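Local coordinates for protein fructose-1,6-bisphosphatase/inositol-1-monophosphatase (PDB 2P3V) that hydrolyses fructose 1,6-bisphosphate and inositol phosphates, among other phosphate esters, as a magnesium-dependent homotetrameric phosphatase of broad specificity, at residues 190-195 and 231-236; 72-77 and 98-103. All coordinates share one frame; numbering follows the deposited sequence.

Contacts 1 and 2 pair neighbouring antiparallel strands in the two large sheets of the inositol monophosphatase fold: 190-195 with 231-236 in the five-stranded sheet, 72-77 with 98-103 in the larger mixed sheet. Their centres lie about 23 Å apart and their nearest atoms about 11 Å apart, so they do not touch. Both approach the metal site. The Ile77 side chain of contact 2 is about 6 Å from that of Asp79, an experimentally established magnesium ligand, and about 7 Å from that of Asp201, a probable ligand of a second magnesium. The Phe231 side chain of contact 1 is also about 7 Å from that of Asp201, and the Thr194 side chain is about 4 Å from a bound meso-tartaric acid.

Contact 1: 190-195 and 231-236; sequences DFFVTW and FIFSNG
The antiparallel pair Phe191-Thr194 and Phe231-Ser234 belongs to the five-stranded sheet of the inositol monophosphatase fold, where strand 191-194 lies between strands 147-150 and 231-234. The segment axes run antiparallel and approach to 4.5 Å. Two hydrogen-bonded pairs set the register. In the first, Phe192 N reaches Phe233 O at 2.6 Å and the return bond from Phe233 N to Phe192 O is almost straight. In the second, Thr194 and Phe231 exchange N-H and C=O in the same way.

Phe192, Thr194, Phe231 and Phe233 share one face. The side chains of Phe192 and Phe233 lie side by side, pointing the same way, and their rings form an oblique pair with planes 38° apart; CD2 of Phe192 is 3.7 Å from CD1 of Phe233. The Phe233 ring also meets Phe192 O at its edge, in plane, through CD1 at 3.6 Å. Helix 177-186 covers this pair: Ala181 touches both side chains, and the Phe192 side chain is about 5 Å from that of Ala177, a probable substrate-binding residue. Further along, Thr194 CG2 lies 3.4 Å from Phe231 CB. With OG1 anti to the backbone N (chi1 -177°), Thr194 turns its methyl to Phe231 and its hydroxyl to Tyr153, with which OG1 is hydrogen-bonded.

The opposite face carries Phe191, Val193, Ile232 and Ser234, packed against helix 239-252. Beyond Phe191 the pairing weakens: Asn235 N reaches Asp190 O with an angle of only 131° at the hydrogen. Here the chain turns, and Ser234 OG accepts from Gly236 N at 2.7 Å, closing an ST turn.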
loop_
_atom_site.group_PDB
_atom_site.type_symbol
_atom_site.label_atom_id
_atom_site.label_comp_id
_atom_site.label_asym_id
_atom_site.label_seq_id
_atom_site.Cartn_x
_atom_site.Cartn_y
_atom_site.Cartn_z
ATOM N N ASP A 190 13.623 -18.374 9.457
ATOM C CA ASP A 190 14.657 -19.312 9.048
ATOM C C ASP A 190 14.150 -20.733 8.873
ATOM O O ASP A 190 14.825 -21.577 8.285
ATOM C CB ASP A 190 15.817 -19.240 10.050
ATOM C CG ASP A 190 16.268 -17.799 10.319
ATOM O OD1 ASP A 190 16.681 -17.108 9.367
ATOM O OD2 ASP A 190 16.214 -17.352 11.480
ATOM N N PHE A 191 12.954 -20.996 9.389
ATOM C CA PHE A 191 12.353 -22.314 9.241
ATOM C C PHE A 191 10.858 -22.293 9.517
ATOM O O PHE A 191 10.349 -21.437 10.251
ATOM C CB PHE A 191 13.073 -23.351 10.129
ATOM C CG PHE A 191 12.847 -23.179 11.616
ATOM C CD1 PHE A 191 11.658 -23.604 12.214
ATOM C CD2 PHE A 191 13.849 -22.643 12.425
ATOM C CE1 PHE A 191 11.472 -23.505 13.602
ATOM C CE2 PHE A 191 13.676 -22.539 13.811
ATOM C CZ PHE A 191 12.480 -22.974 14.399
ATOM N N PHE A 192 10.158 -23.233 8.897
ATOM C CA PHE A 192 8.715 -23.341 9.043
ATOM C C PHE A 192 8.300 -24.808 9.138
ATOM O O PHE A 192 8.591 -25.605 8.245
ATOM C CB PHE A 192 8.010 -22.665 7.859
ATOM C CG PHE A 192 6.518 -22.860 7.852
ATOM C CD1 PHE A 192 5.744 -22.466 8.944
ATOM C CD2 PHE A 192 5.884 -23.449 6.757
ATOM C CE1 PHE A 192 4.350 -22.657 8.945
ATOM C CE2 PHE A 192 4.503 -23.644 6.747
ATOM C CZ PHE A 192 3.735 -23.245 7.843
ATOM N N VAL A 193 7.613 -25.141 10.229
ATOM C CA VAL A 193 7.154 -26.492 10.499
ATOM C C VAL A 193 5.640 -26.589 10.394
ATOM O O VAL A 193 4.924 -25.783 10.971
ATOM C CB VAL A 193 7.577 -26.921 11.901
ATOM C CG1 VAL A 193 7.077 -28.311 12.185
ATOM C CG2 VAL A 193 9.082 -26.865 12.015
ATOM N N THR A 194 5.155 -27.589 9.669
ATOM C CA THR A 194 3.720 -27.775 9.485
ATOM C C THR A 194 3.369 -29.263 9.583
ATOM O O THR A 194 3.807 -30.072 8.770
ATOM C CB THR A 194 3.291 -27.189 8.126
ATOM O OG1 THR A 194 1.874 -27.303 7.976
ATOM C CG2 THR A 194 4.003 -27.896 6.990
ATOM N N TRP A 195 2.575 -29.604 10.593
ATOM C CA TRP A 195 2.179 -30.984 10.885
ATOM C C TRP A 195 0.866 -31.438 10.230
ATOM O O TRP A 195 0.077 -30.617 9.764
ATOM C CB TRP A 195 2.097 -31.149 12.411
ATOM C CG TRP A 195 2.064 -32.567 12.936
ATOM C CD1 TRP A 195 2.912 -33.591 12.608
ATOM C CD2 TRP A 195 1.203 -33.078 13.964
ATOM N NE1 TRP A 195 2.636 -34.701 13.372
ATOM C CE2 TRP A 195 1.592 -34.415 14.211
ATOM C CE3 TRP A 195 0.141 -32.532 14.700
ATOM C CZ2 TRP A 195 0.959 -35.216 15.169
ATOM C CZ3 TRP A 195 -0.490 -33.329 15.654
ATOM C CH2 TRP A 195 -0.077 -34.660 15.877
ATOM N N PHE A 231 5.778 -31.421 6.962
ATOM C CA PHE A 231 6.805 -30.689 6.226
ATOM C C PHE A 231 7.675 -29.767 7.055
ATOM O O PHE A 231 7.236 -29.220 8.070
ATOM C CB PHE A 231 6.146 -29.852 5.127
ATOM C CG PHE A 231 5.589 -30.659 3.995
ATOM C CD1 PHE A 231 6.348 -30.893 2.852
ATOM C CD2 PHE A 231 4.316 -31.216 4.085
ATOM C CE1 PHE A 231 5.844 -31.671 1.816
ATOM C CE2 PHE A 231 3.802 -31.997 3.053
ATOM C CZ PHE A 231 4.567 -32.226 1.917
ATOM N N ILE A 232 8.909 -29.591 6.592
ATOM C CA ILE A 232 9.867 -28.697 7.229
ATOM C C ILE A 232 10.563 -27.871 6.148
ATOM O O ILE A 232 11.277 -28.413 5.295
ATOM C CB ILE A 232 10.957 -29.457 8.052
ATOM C CG1 ILE A 232 10.336 -30.143 9.271
ATOM C CG2 ILE A 232 12.002 -28.475 8.553
ATOM C CD1 ILE A 232 11.353 -30.862 10.150
ATOM N N PHE A 233 10.327 -26.560 6.175
ATOM C CA PHE A 233 10.949 -25.647 5.222
ATOM C C PHE A 233 12.005 -24.863 5.998
ATOM O O PHE A 233 11.730 -24.366 7.091
ATOM C CB PHE A 233 9.925 -24.658 4.652
ATOM C CG PHE A 233 8.729 -25.305 3.998
ATOM C CD1 PHE A 233 7.773 -25.967 4.758
ATOM C CD2 PHE A 233 8.539 -25.211 2.623
ATOM C CE1 PHE A 233 6.646 -26.522 4.161
ATOM C CE2 PHE A 233 7.416 -25.760 2.020
ATOM C CZ PHE A 233 6.467 -26.416 2.788
ATOM N N SER A 234 13.211 -24.747 5.451
ATOM C CA SER A 234 14.256 -24.009 6.156
ATOM C C SER A 234 15.245 -23.403 5.190
ATOM O O SER A 234 15.126 -23.561 3.973
ATOM C CB SER A 234 15.033 -24.926 7.087
ATOM O OG SER A 234 16.113 -25.517 6.387
ATOM N N ASN A 235 16.244 -22.728 5.741
ATOM C CA ASN A 235 17.262 -22.114 4.917
ATOM C C ASN A 235 18.385 -23.117 4.629
ATOM O O ASN A 235 19.424 -22.775 4.060
ATOM C CB ASN A 235 17.793 -20.852 5.603
ATOM C CG ASN A 235 18.446 -21.138 6.926
ATOM O OD1 ASN A 235 18.266 -22.207 7.508
ATOM N ND2 ASN A 235 19.199 -20.170 7.423
ATOM N N GLY A 236 18.158 -24.367 5.014
ATOM C CA GLY A 236 19.147 -25.398 4.771
ATOM C C GLY A 236 20.278 -25.441 5.779
ATOM O O GLY A 236 20.858 -26.499 6.016
#

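Contact 2: 72-77 and 98-103; sequences GDRLWI and LAYVEN
Ile77, Ala99 and Val101 form the apolar centre of this antiparallel pair in the larger mixed sheet of the inositol monophosphatase fold, where strand 74-79 lies between 61-64 and 95-102. CG1 of Ile77 rests 3.9 Å from CG2 of Val101, while its CB faces Ala99 CB at 4.1 Å. Leu75 shares this face, and Trp200 touches Ile77 and Leu75 from a loop. The short segments run at 163°, and the backbone bonds are regular: Leu75 pairs both ways with Val101, and Ile77 both ways with Ala99. Val101 N to Leu75 O measures 2.7 Å and is nearly straight.

On the other face Trp76 takes two neighbours from different directions. Tyr100 has CG anti to the backbone N (chi1 173°), which carries its ring across to Trp76 and brings CD1 over the centre of one indole face, 3.8 Å above the plane, although the Trp76 six-membered ring and the Tyr100 ring are inclined by 51° and form an oblique pair. Leu98 comes in at the indole edge, its CD1 in plane and 3.8 Å from Trp76 CE3. Helix 2-21 covers this face, with Ser7 touching Trp76 and Leu98 and Arg3 making a cation-pi contact with Tyr100, while Glu60 OE1 satisfies the indole NE1.

Toward the polar edge, Tyr100 OH donates to Glu102 OE1, which receives it on its anti lone pair. The Arg74 chain, extended from CG to NE, passes the phenol with CG 3.4 Å from Tyr100 OH; its ion pair with Glu102 is long. At the end of the pairing, Asn103 N donates a hydrogen bond to Asp73 O from above the carbonyl plane. Their side chains lie alongside each other, bridged by one water that donates to Asp73 OD1 and accepts from Asn103 ND2 at 2.8 Å.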
loop_
_atom_site.group_PDB
_atom_site.type_symbol
_atom_site.label_atom_id
_atom_site.label_comp_id
_atom_site.label_asym_id
_atom_site.label_seq_id
_atom_site.Cartn_x
_atom_site.Cartn_y
_atom_site.Cartn_z
ATOM N N GLY A 72 -3.791 -34.816 -13.920
ATOM C CA GLY A 72 -3.319 -34.850 -15.287
ATOM C C GLY A 72 -1.850 -34.509 -15.329
ATOM O O GLY A 72 -1.252 -34.228 -14.290
ATOM N N ASP A 73 -1.263 -34.543 -16.522
ATOM C CA ASP A 73 0.151 -34.222 -16.677
ATOM C C ASP A 73 0.305 -32.713 -16.829
ATOM O O ASP A 73 1.399 -32.209 -17.091
ATOM C CB ASP A 73 0.740 -34.942 -17.894
ATOM C CG ASP A 73 0.016 -34.603 -19.174
ATOM O OD1 ASP A 73 0.553 -34.916 -20.261
ATOM O OD2 ASP A 73 -1.093 -34.029 -19.089
ATOM N N ARG A 74 -0.818 -32.010 -16.673
ATOM C CA ARG A 74 -0.883 -30.551 -16.737
ATOM C C ARG A 74 -1.948 -30.174 -15.720
ATOM O O ARG A 74 -3.132 -30.083 -16.038
ATOM C CB ARG A 74 -1.248 -30.088 -18.150
ATOM C CG ARG A 74 -0.112 -30.336 -19.141
ATOM C CD ARG A 74 -0.245 -29.535 -20.421
ATOM N NE ARG A 74 1.077 -29.240 -20.974
ATOM C CZ ARG A 74 1.293 -28.609 -22.126
ATOM N NH1 ARG A 74 0.269 -28.206 -22.872
ATOM N NH2 ARG A 74 2.536 -28.362 -22.524
ATOM N N LEU A 75 -1.500 -29.962 -14.485
ATOM C CA LEU A 75 -2.388 -29.689 -13.363
ATOM C C LEU A 75 -2.156 -28.385 -12.594
ATOM O O LEU A 75 -1.024 -28.021 -12.290
ATOM C CB LEU A 75 -2.274 -30.864 -12.395
ATOM C CG LEU A 75 -3.140 -30.960 -11.145
ATOM C CD1 LEU A 75 -4.569 -31.390 -11.491
ATOM C CD2 LEU A 75 -2.489 -31.979 -10.230
ATOM N N TRP A 76 -3.245 -27.695 -12.270
ATOM C CA TRP A 76 -3.174 -26.449 -11.518
ATOM C C TRP A 76 -3.711 -26.709 -10.115
ATOM O O TRP A 76 -4.792 -27.267 -9.958
ATOM C CB TRP A 76 -4.014 -25.360 -12.188
ATOM C CG TRP A 76 -3.578 -24.999 -13.564
ATOM C CD1 TRP A 76 -3.797 -25.708 -14.707
ATOM C CD2 TRP A 76 -2.844 -23.832 -13.951
ATOM N NE1 TRP A 76 -3.247 -25.055 -15.787
ATOM C CE2 TRP A 76 -2.656 -23.900 -15.349
ATOM C CE3 TRP A 76 -2.323 -22.734 -13.251
ATOM C CZ2 TRP A 76 -1.969 -22.906 -16.063
ATOM C CZ3 TRP A 76 -1.636 -21.746 -13.964
ATOM C CH2 TRP A 76 -1.468 -21.842 -15.353
ATOM N N ILE A 77 -2.953 -26.320 -9.095
ATOM C CA ILE A 77 -3.374 -26.516 -7.707
ATOM C C ILE A 77 -3.835 -25.178 -7.144
ATOM O O ILE A 77 -3.043 -24.243 -7.006
ATOM C CB ILE A 77 -2.225 -27.061 -6.822
ATOM C CG1 ILE A 77 -1.544 -28.247 -7.510
ATOM C CG2 ILE A 77 -2.777 -27.504 -5.483
ATOM C CD1 ILE A 77 -2.498 -29.353 -7.894
ATOM N N LEU A 98 -1.471 -20.721 -5.771
ATOM C CA LEU A 98 -1.639 -21.362 -7.058
ATOM C C LEU A 98 -0.315 -21.966 -7.486
ATOM O O LEU A 98 0.725 -21.309 -7.397
ATOM C CB LEU A 98 -2.107 -20.360 -8.114
ATOM C CG LEU A 98 -2.200 -20.940 -9.530
ATOM C CD1 LEU A 98 -3.241 -22.041 -9.578
ATOM C CD2 LEU A 98 -2.558 -19.848 -10.512
ATOM N N ALA A 99 -0.361 -23.222 -7.932
ATOM C CA ALA A 99 0.832 -23.920 -8.394
ATOM C C ALA A 99 0.521 -24.625 -9.701
ATOM O O ALA A 99 -0.613 -25.036 -9.937
ATOM C CB ALA A 99 1.285 -24.940 -7.362
ATOM N N TYR A 100 1.522 -24.736 -10.565
ATOM C CA TYR A 100 1.342 -25.446 -11.817
ATOM C C TYR A 100 2.270 -26.645 -11.781
ATOM O O TYR A 100 3.491 -26.510 -11.660
ATOM C CB TYR A 100 1.687 -24.578 -13.025
ATOM C CG TYR A 100 1.669 -25.357 -14.323
ATOM C CD1 TYR A 100 0.485 -25.928 -14.800
ATOM C CD2 TYR A 100 2.847 -25.580 -15.041
ATOM C CE1 TYR A 100 0.471 -26.711 -15.953
ATOM C CE2 TYR A 100 2.846 -26.363 -16.199
ATOM C CZ TYR A 100 1.654 -26.927 -16.648
ATOM O OH TYR A 100 1.652 -27.720 -17.781
ATOM N N VAL A 101 1.678 -27.825 -11.872
ATOM C CA VAL A 101 2.436 -29.060 -11.855
ATOM C C VAL A 101 2.327 -29.676 -13.236
ATOM O O VAL A 101 1.239 -29.761 -13.802
ATOM C CB VAL A 101 1.860 -30.024 -10.816
ATOM C CG1 VAL A 101 2.750 -31.233 -10.686
ATOM C CG2 VAL A 101 1.709 -29.312 -9.477
ATOM N N GLU A 102 3.459 -30.085 -13.789
ATOM C CA GLU A 102 3.479 -30.694 -15.111
ATOM C C GLU A 102 4.307 -31.966 -15.078
ATOM O O GLU A 102 5.429 -31.968 -14.581
ATOM C CB GLU A 102 4.065 -29.727 -16.134
ATOM C CG GLU A 102 4.303 -30.348 -17.494
ATOM C CD GLU A 102 4.936 -29.379 -18.478
ATOM O OE1 GLU A 102 4.251 -28.430 -18.921
ATOM O OE2 GLU A 102 6.128 -29.562 -18.800
ATOM N N ASN A 103 3.748 -33.043 -15.614
ATOM C CA ASN A 103 4.432 -34.332 -15.634
ATOM C C ASN A 103 4.869 -34.779 -14.247
ATOM O O ASN A 103 5.958 -35.332 -14.065
ATOM C CB ASN A 103 5.634 -34.296 -16.588
ATOM C CG ASN A 103 5.231 -34.493 -18.046
ATOM O OD1 ASN A 103 6.074 -34.529 -18.946
ATOM N ND2 ASN A 103 3.931 -34.626 -18.282
HETATM O O HOH W 1 3.034 -36.398 -20.185
#